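Local coordinates for protein aldehyde dehydrogenase (Burkholderia cenocepacia, PDB 4O6R) that probably oxidises aldehydes to carboxylic acids with NAD(P)+ as cofactor, and binds AMP in the crystal, at residues A[108-120]-A[158-172]. Residues are numbered along the deposited sequence; the frame is centred on the assembly and turned at random.
Sequences LDVPRTAACFRYF and FPLMFTSWKMGPALA. With NO3 (nitrate ion), chain F.
F120 is sandwiched: P169 CD sits over the centre of one ring face, 3.8 Å from the centroid, and Y119 CD2 lies over the opposite face. C116 SG comes to the F120 edge, in the ring plane. The F117 ring takes S164 CA on one face, offset toward the rim, a CH-pi contact 3.7 Å from the centroid; M167 CB is at its edge. The F158 ring meets the D109 carboxylate edge-on: OD1 is 3.6 Å from CD1, with the two planes 72° apart. The R112 guanidinium carries nitrate O2 at its edge, in plane, and NH1 and NH2 of R112 each donate to that oxygen at 2.9 Å. K448 also binds the nitrate, probably from the crystallisation liquor.

The two helices run nearly parallel, 9° between axes 8.1 Å apart. T113 and F117 act as knobs, each set among four residues of 159-172. T113 OG1 lies beside its own backbone N (chi1 -54°) and donates to D109 O at 2.6 Å. The oxygen rests against M161 CA, and CG2 packs on S164 CB. S164 OG also donates within its helix, to M161 O on a lone pair at 2.7 Å. At G168 the absence of a side chain lets the F120 ring lie against the backbone.

Waters join the helices: one links R112 O to W165 NE1, another M161 N and, weakly, D109 OD1. D109 OD2 is held by H100. Helix 69-85 packs on F117, and helix 187-199 on L160, T163 and M167. Helix 159-172 follows strand 138-153, and the T163 side chain is about 6 Å from that of V154, which binds AMP. The buried hydroxyls are thus satisfied within their own helices, and the direct cohesion between 108-120 and 158-172 comes mainly from carbon and ring contacts.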
ATOM      1  N   LEU A 108      18.675  10.051  24.680  1.00 13.01           N
ATOM      2  CA  LEU A 108      17.433  10.287  24.002  1.00 12.90           C
ATOM      3  C   LEU A 108      17.564  11.271  22.840  1.00 12.72           C
ATOM      4  O   LEU A 108      17.294  10.876  21.698  1.00 12.40           O
ATOM      5  CB  LEU A 108      16.343  10.727  25.001  1.00 13.18           C
ATOM      6  CG  LEU A 108      15.914   9.671  26.041  1.00 13.84           C
ATOM      7  CD1 LEU A 108      15.152  10.294  27.198  1.00 14.05           C
ATOM      8  CD2 LEU A 108      15.088   8.560  25.398  1.00 14.03           C
ATOM      9  N   ASP A 109      17.959  12.527  23.092  1.00 12.89           N
ATOM     10  CA  ASP A 109      17.991  13.543  22.037  1.00 12.65           C
ATOM     11  C   ASP A 109      18.856  13.106  20.824  1.00 12.13           C
ATOM     12  O   ASP A 109      18.389  13.116  19.661  1.00 11.39           O
ATOM     13  CB  ASP A 109      18.474  14.916  22.529  1.00 13.54           C
ATOM     14  CG  ASP A 109      17.534  15.589  23.557  1.00 14.70           C
ATOM     15  OD1 ASP A 109      16.287  15.438  23.478  1.00 16.41           O
ATOM     16  OD2 ASP A 109      18.067  16.312  24.442  1.00 15.81           O
ATOM     17  N   VAL A 110      20.111  12.750  21.064  1.00 11.81           N
ATOM     18  CA  VAL A 110      20.967  12.402  19.945  1.00 11.81           C
ATOM     19  C   VAL A 110      20.527  11.082  19.233  1.00 11.89           C
ATOM     20  O   VAL A 110      20.321  11.096  18.037  1.00 11.70           O
ATOM     21  CB  VAL A 110      22.466  12.373  20.345  1.00 12.14           C
ATOM     22  CG1 VAL A 110      23.315  11.859  19.209  1.00 12.29           C
ATOM     23  CG2 VAL A 110      22.931  13.759  20.761  1.00 12.03           C
ATOM     24  N   PRO A 111      20.339   9.974  19.969  1.00 12.28           N
ATOM     25  CA  PRO A 111      19.916   8.720  19.338  1.00 12.55           C
ATOM     26  C   PRO A 111      18.599   8.830  18.555  1.00 12.20           C
ATOM     27  O   PRO A 111      18.497   8.265  17.479  1.00 12.08           O
ATOM     28  CB  PRO A 111      19.731   7.767  20.532  1.00 13.14           C
ATOM     29  CG  PRO A 111      20.651   8.296  21.570  1.00 13.26           C
ATOM     30  CD  PRO A 111      20.597   9.795  21.412  1.00 12.82           C
ATOM     31  N   ARG A 112      17.621   9.566  19.071  1.00 12.10           N
ATOM     32  CA  ARG A 112      16.328   9.674  18.376  1.00 12.33           C
ATOM     33  C   ARG A 112      16.498  10.435  17.079  1.00 11.00           C
ATOM     34  O   ARG A 112      15.880  10.111  16.076  1.00 10.39           O
ATOM     35  CB  ARG A 112      15.264  10.344  19.247  1.00 14.11           C
ATOM     36  CG  ARG A 112      14.575   9.436  20.282  1.00 16.89           C
ATOM     37  CD  ARG A 112      13.988  10.314  21.375  1.00 19.53           C
ATOM     38  NE  ARG A 112      12.779   9.825  21.995  1.00 23.20           N
ATOM     39  CZ  ARG A 112      11.964  10.547  22.772  1.00 26.27           C
ATOM     40  NH1 ARG A 112      12.203  11.829  23.031  1.00 27.46           N
ATOM     41  NH2 ARG A 112      10.894   9.971  23.307  1.00 28.70           N
ATOM     42  N   THR A 113      17.355  11.459  17.101  1.00 10.08           N
ATOM     43  CA  THR A 113      17.647  12.258  15.916  1.00  9.45           C
ATOM     44  C   THR A 113      18.337  11.410  14.874  1.00  9.24           C
ATOM     45  O   THR A 113      17.911  11.378  13.740  1.00  9.07           O
ATOM     46  CB  THR A 113      18.517  13.487  16.276  1.00  9.42           C
ATOM     47  OG1 THR A 113      17.875  14.227  17.314  1.00  9.25           O
ATOM     48  CG2 THR A 113      18.702  14.385  15.098  1.00  9.22           C
ATOM     49  N   ALA A 114      19.387  10.694  15.265  1.00  9.38           N
ATOM     50  CA  ALA A 114      20.059   9.773  14.346  1.00  9.47           C
ATOM     51  C   ALA A 114      19.098   8.710  13.756  1.00  9.24           C
ATOM     52  O   ALA A 114      19.093   8.455  12.553  1.00  9.24           O
ATOM     53  CB  ALA A 114      21.245   9.124  15.030  1.00 10.04           C
ATOM     54  N   ALA A 115      18.298   8.108  14.612  1.00  9.14           N
ATOM     55  CA  ALA A 115      17.366   7.063  14.208  1.00  9.16           C
ATOM     56  C   ALA A 115      16.366   7.565  13.186  1.00  8.72           C
ATOM     57  O   ALA A 115      16.038   6.862  12.233  1.00  8.78           O
ATOM     58  CB  ALA A 115      16.626   6.513  15.417  1.00  9.45           C
ATOM     59  N   CYS A 116      15.888   8.785  13.369  1.00  8.43           N
ATOM     60  CA  CYS A 116      14.904   9.350  12.453  1.00  8.21           C
ATOM     61  C   CYS A 116      15.521   9.682  11.097  1.00  7.97           C
ATOM     62  O   CYS A 116      14.942   9.357  10.080  1.00  7.84           O
ATOM     63  CB  CYS A 116      14.235  10.576  13.066  1.00  8.23           C
ATOM     64  SG  CYS A 116      12.844  11.220  12.086  1.00  8.55           S
ATOM     65  N   PHE A 117      16.713  10.305  11.074  1.00  7.88           N
ATOM     66  CA  PHE A 117      17.375  10.533   9.806  1.00  7.87           C
ATOM     67  C   PHE A 117      17.673   9.176   9.139  1.00  8.04           C
ATOM     68  O   PHE A 117      17.527   9.065   7.934  1.00  8.01           O
ATOM     69  CB  PHE A 117      18.656  11.348   9.964  1.00  8.01           C
ATOM     70  CG  PHE A 117      18.426  12.845  10.030  1.00  7.87           C
ATOM     71  CD1 PHE A 117      17.834  13.525   8.977  1.00  7.70           C
ATOM     72  CD2 PHE A 117      18.847  13.575  11.135  1.00  7.95           C
ATOM     73  CE1 PHE A 117      17.654  14.899   9.038  1.00  7.66           C
ATOM     74  CE2 PHE A 117      18.667  14.956  11.186  1.00  7.86           C
ATOM     75  CZ  PHE A 117      18.072  15.613  10.126  1.00  7.65           C
ATOM     76  N   ARG A 118      18.080   8.166   9.910  1.00  8.09           N
ATOM     77  CA  ARG A 118      18.402   6.876   9.309  1.00  8.49           C
ATOM     78  C   ARG A 118      17.144   6.247   8.704  1.00  8.10           C
ATOM     79  O   ARG A 118      17.189   5.775   7.580  1.00  8.01           O
ATOM     80  CB  ARG A 118      19.072   5.932  10.287  1.00  9.20           C
ATOM     81  CG  ARG A 118      19.375   4.571   9.692  1.00 10.05           C
ATOM     82  CD  ARG A 118      20.266   3.756  10.605  1.00 10.90           C
ATOM     83  NE  ARG A 118      21.559   4.405  10.818  1.00 11.54           N
ATOM     84  CZ  ARG A 118      22.002   4.890  11.977  1.00 12.01           C
ATOM     85  NH1 ARG A 118      21.268   4.819  13.078  1.00 12.05           N
ATOM     86  NH2 ARG A 118      23.232   5.428  12.032  1.00 12.70           N
ATOM     87  N   TYR A 119      16.024   6.294   9.437  1.00  7.66           N
ATOM     88  CA  TYR A 119      14.748   5.780   8.910  1.00  7.51           C
ATOM     89  C   TYR A 119      14.444   6.420   7.549  1.00  7.25           C
ATOM     90  O   TYR A 119      14.165   5.728   6.580  1.00  7.24           O
ATOM     91  CB  TYR A 119      13.606   6.035   9.891  1.00  7.29           C
ATOM     92  CG  TYR A 119      12.271   5.539   9.409  1.00  7.24           C
ATOM     93  CD1 TYR A 119      11.852   4.248   9.686  1.00  7.59           C
ATOM     94  CD2 TYR A 119      11.423   6.360   8.676  1.00  6.92           C
ATOM     95  CE1 TYR A 119      10.619   3.781   9.281  1.00  7.66           C
ATOM     96  CE2 TYR A 119      10.161   5.899   8.269  1.00  7.01           C
ATOM     97  CZ  TYR A 119       9.777   4.603   8.560  1.00  7.40           C
ATOM     98  OH  TYR A 119       8.537   4.120   8.153  1.00  7.62           O
ATOM     99  N   PHE A 120      14.485   7.752   7.499  1.00  7.01           N
ATOM    100  CA  PHE A 120      14.184   8.469   6.275  1.00  6.93           C
ATOM    101  C   PHE A 120      15.188   8.297   5.158  1.00  7.15           C
ATOM    102  O   PHE A 120      14.807   8.298   3.991  1.00  7.18           O
ATOM    103  CB  PHE A 120      13.795   9.940   6.537  1.00  6.67           C
ATOM    104  CG  PHE A 120      12.428  10.033   7.085  1.00  6.52           C
ATOM    105  CD1 PHE A 120      11.365   9.801   6.264  1.00  6.57           C
ATOM    106  CD2 PHE A 120      12.215  10.100   8.451  1.00  6.55           C
ATOM    107  CE1 PHE A 120      10.093   9.737   6.754  1.00  6.57           C
ATOM    108  CE2 PHE A 120      10.927  10.078   8.949  1.00  6.61           C
ATOM    109  CZ  PHE A 120       9.862   9.899   8.097  1.00  6.58           C
ATOM    110  N   PHE A 158      12.572  20.331  21.804  1.00 11.15           N
ATOM    111  CA  PHE A 158      13.395  19.218  21.323  1.00 11.07           C
ATOM    112  C   PHE A 158      14.066  19.674  20.036  1.00 11.03           C
ATOM    113  O   PHE A 158      13.831  19.118  18.975  1.00 10.58           O
ATOM    114  CB  PHE A 158      12.539  17.978  21.047  1.00 11.01           C
ATOM    115  CG  PHE A 158      12.003  17.281  22.282  1.00 11.14           C
ATOM    116  CD1 PHE A 158      12.860  16.595  23.131  1.00 11.48           C
ATOM    117  CD2 PHE A 158      10.641  17.237  22.539  1.00 11.07           C
ATOM    118  CE1 PHE A 158      12.380  15.904  24.228  1.00 11.58           C
ATOM    119  CE2 PHE A 158      10.141  16.537  23.631  1.00 11.26           C
ATOM    120  CZ  PHE A 158      11.007  15.872  24.482  1.00 11.52           C
ATOM    121  N   PRO A 159      14.895  20.722  20.111  1.00 11.30           N
ATOM    122  CA  PRO A 159      15.383  21.296  18.863  1.00 11.38           C
ATOM    123  C   PRO A 159      16.205  20.342  18.023  1.00 11.56           C
ATOM    124  O   PRO A 159      16.038  20.326  16.800  1.00 11.27           O
ATOM    125  CB  PRO A 159      16.207  22.509  19.294  1.00 11.76           C
ATOM    126  CG  PRO A 159      16.370  22.410  20.762  1.00 11.92           C
ATOM    127  CD  PRO A 159      15.325  21.481  21.297  1.00 11.70           C
ATOM    128  N   LEU A 160      17.075  19.566  18.646  1.00 11.94           N
ATOM    129  CA  LEU A 160      17.885  18.624  17.873  1.00 12.51           C
ATOM    130  C   LEU A 160      16.987  17.574  17.230  1.00 12.45           C
ATOM    131  O   LEU A 160      17.047  17.335  16.025  1.00 12.15           O
ATOM    132  CB  LEU A 160      18.934  17.959  18.760  1.00 12.91           C
ATOM    133  CG  LEU A 160      19.874  16.944  18.116  1.00 13.18           C
ATOM    134  CD1 LEU A 160      20.643  17.581  16.966  1.00 13.36           C
ATOM    135  CD2 LEU A 160      20.825  16.370  19.152  1.00 13.39           C
ATOM    136  N   MET A 161      16.108  16.971  18.015  1.00 13.09           N
ATOM    137  CA  MET A 161      15.234  15.917  17.489  0.50 13.47           C
ATOM    138  C   MET A 161      14.346  16.442  16.361  1.00 13.15           C
ATOM    139  O   MET A 161      14.113  15.742  15.375  1.00 12.80           O
ATOM    140  CB  MET A 161      14.391  15.328  18.612  0.50 14.32           C
ATOM    141  CG  MET A 161      14.069  13.856  18.474  0.50 15.02           C
ATOM    142  SD  MET A 161      13.276  13.302  20.008  0.50 16.77           S
ATOM    143  CE  MET A 161      11.799  14.355  19.976  0.50 16.11           C
ATOM    144  N   PHE A 162      13.868  17.673  16.504  1.00 12.92           N
ATOM    145  CA  PHE A 162      13.005  18.263  15.478  1.00 13.28           C
ATOM    146  C   PHE A 162      13.692  18.440  14.147  1.00 12.04           C
ATOM    147  O   PHE A 162      13.007  18.411  13.125  1.00 11.67           O
ATOM    148  CB  PHE A 162      12.422  19.616  15.913  1.00 14.73           C
ATOM    149  CG  PHE A 162      11.363  19.511  16.968  1.00 17.02           C
ATOM    150  CD1 PHE A 162      10.512  18.445  17.014  1.00 18.19           C
ATOM    151  CD2 PHE A 162      11.218  20.514  17.894  1.00 18.80           C
ATOM    152  CE1 PHE A 162       9.550  18.354  18.001  1.00 21.09           C
ATOM    153  CE2 PHE A 162      10.252  20.447  18.851  1.00 20.54           C
ATOM    154  CZ  PHE A 162       9.407  19.375  18.911  1.00 20.31           C
ATOM    155  N   THR A 163      15.019  18.625  14.126  1.00 11.28           N
ATOM    156  CA  THR A 163      15.724  18.673  12.831  1.00 10.85           C
ATOM    157  C   THR A 163      15.436  17.433  12.016  1.00 10.38           C
ATOM    158  O   THR A 163      15.190  17.513  10.806  1.00 10.19           O
ATOM    159  CB  THR A 163      17.265  18.862  12.929  1.00 10.92           C
ATOM    160  OG1 THR A 163      17.907  17.724  13.519  1.00 11.01           O
ATOM    161  CG2 THR A 163      17.606  20.112  13.732  1.00 11.27           C
ATOM    162  N   SER A 164      15.477  16.285  12.677  1.00 10.11           N
ATOM    163  CA  SER A 164      15.234  15.008  12.021  1.00  9.91           C
ATOM    164  C   SER A 164      13.756  14.795  11.707  1.00 10.11           C
ATOM    165  O   SER A 164      13.417  14.352  10.609  1.00  9.96           O
ATOM    166  CB  SER A 164      15.782  13.856  12.850  1.00  9.72           C
ATOM    167  OG  SER A 164      15.013  13.623  14.031  1.00  9.51           O
ATOM    168  N   TRP A 165      12.866  15.116  12.634  1.00 10.78           N
ATOM    169  CA  TRP A 165      11.430  14.894  12.376  1.00 11.28           C
ATOM    170  C   TRP A 165      10.919  15.698  11.169  1.00 11.00           C
ATOM    171  O   TRP A 165      10.109  15.227  10.382  1.00 10.14           O
ATOM    172  CB  TRP A 165      10.607  15.274  13.593  1.00 12.42           C
ATOM    173  CG  TRP A 165      10.719  14.356  14.753  1.00 13.95           C
ATOM    174  CD1 TRP A 165      11.705  13.439  15.022  1.00 14.69           C
ATOM    175  CD2 TRP A 165       9.808  14.287  15.844  1.00 16.35           C
ATOM    176  NE1 TRP A 165      11.447  12.797  16.221  1.00 15.24           N
ATOM    177  CE2 TRP A 165      10.290  13.306  16.741  1.00 16.91           C
ATOM    178  CE3 TRP A 165       8.585  14.922  16.122  1.00 18.14           C
ATOM    179  CZ2 TRP A 165       9.584  12.940  17.903  1.00 18.63           C
ATOM    180  CZ3 TRP A 165       7.893  14.575  17.298  1.00 19.15           C
ATOM    181  CH2 TRP A 165       8.402  13.597  18.164  1.00 19.06           C
ATOM    182  N   LYS A 166      11.400  16.928  11.067  1.00 11.09           N
ATOM    183  CA  LYS A 166      11.061  17.827   9.976  1.00 11.28           C
ATOM    184  C   LYS A 166      11.783  17.532   8.670  1.00 10.31           C
ATOM    185  O   LYS A 166      11.157  17.334   7.612  1.00  9.73           O
ATOM    186  CB  LYS A 166      11.424  19.238  10.384  1.00 12.49           C
ATOM    187  CG  LYS A 166      10.583  19.777  11.502  1.00 14.12           C
ATOM    188  CD  LYS A 166       9.188  20.038  11.036  1.00 15.10           C
ATOM    189  CE  LYS A 166       8.236  19.505  12.054  1.00 17.21           C
ATOM    190  NZ  LYS A 166       6.843  19.525  11.527  1.00 18.10           N
ATOM    191  N   MET A 167      13.103  17.517   8.740  1.00  9.69           N
ATOM    192  CA  MET A 167      13.897  17.464   7.540  1.00  9.48           C
ATOM    193  C   MET A 167      14.031  16.071   6.960  1.00  8.90           C
ATOM    194  O   MET A 167      14.205  15.942   5.752  1.00  8.72           O
ATOM    195  CB  MET A 167      15.274  18.098   7.750  1.00  9.93           C
ATOM    196  CG  MET A 167      15.153  19.577   8.080  1.00 10.23           C
ATOM    197  SD  MET A 167      16.693  20.494   7.838  1.00 11.02           S
ATOM    198  CE  MET A 167      17.554  20.090   9.365  1.00 11.16           C
ATOM    199  N   GLY A 168      13.944  15.043   7.797  1.00  8.39           N
ATOM    200  CA  GLY A 168      14.003  13.669   7.283  1.00  8.01           C
ATOM    201  C   GLY A 168      13.030  13.396   6.130  1.00  7.60           C
ATOM    202  O   GLY A 168      13.463  13.090   5.020  1.00  7.55           O
ATOM    203  N   PRO A 169      11.721  13.520   6.379  1.00  7.36           N
ATOM    204  CA  PRO A 169      10.807  13.235   5.302  1.00  7.18           C
ATOM    205  C   PRO A 169      10.866  14.258   4.183  1.00  7.09           C
ATOM    206  O   PRO A 169      10.745  13.876   3.026  1.00  7.12           O
ATOM    207  CB  PRO A 169       9.428  13.218   5.987  1.00  7.12           C
ATOM    208  CG  PRO A 169       9.579  13.968   7.247  1.00  7.23           C
ATOM    209  CD  PRO A 169      11.009  13.729   7.657  1.00  7.37           C
ATOM    210  N   ALA A 170      11.027  15.532   4.506  1.00  7.06           N
ATOM    211  CA  ALA A 170      11.008  16.579   3.472  1.00  7.07           C
ATOM    212  C   ALA A 170      12.101  16.319   2.441  1.00  7.10           C
ATOM    213  O   ALA A 170      11.857  16.386   1.223  1.00  6.94           O
ATOM    214  CB  ALA A 170      11.182  17.950   4.100  1.00  7.20           C
ATOM    215  N   LEU A 171      13.296  15.989   2.951  1.00  7.28           N
ATOM    216  CA  LEU A 171      14.480  15.811   2.118  1.00  7.48           C
ATOM    217  C   LEU A 171      14.409  14.500   1.382  1.00  7.51           C
ATOM    218  O   LEU A 171      14.684  14.444   0.178  1.00  7.65           O
ATOM    219  CB  LEU A 171      15.746  15.870   2.969  1.00  7.73           C
ATOM    220  CG  LEU A 171      16.094  17.262   3.477  1.00  7.89           C
ATOM    221  CD1 LEU A 171      17.258  17.195   4.475  1.00  8.18           C
ATOM    222  CD2 LEU A 171      16.406  18.200   2.317  1.00  7.99           C
ATOM    223  N   ALA A 172      14.007  13.458   2.091  1.00  7.40           N
ATOM    224  CA  ALA A 172      13.867  12.132   1.493  1.00  7.53           C
ATOM    225  C   ALA A 172      12.946  12.191   0.295  1.00  7.54           C
ATOM    226  O   ALA A 172      13.239  11.600  -0.743  1.00  7.51           O
ATOM    227  CB  ALA A 172      13.344  11.132   2.496  1.00  7.41           C
TER
HETATM  228  N   NO3 F 502       8.992  13.046  23.852  1.00 21.98           N
HETATM  229  O1  NO3 F 502       9.022  12.992  22.619  1.00 24.70           O
HETATM  230  O2  NO3 F 502       9.880  12.324  24.630  1.00 19.95           O
HETATM  231  O3  NO3 F 502       8.072  13.855  24.510  1.00 22.12           O
HETATM  232  O   HOH W   1      16.121  17.560  21.091  1.00 13.75           O
HETATM  233  O   HOH W   2      12.873   9.940  16.348  1.00 25.97           O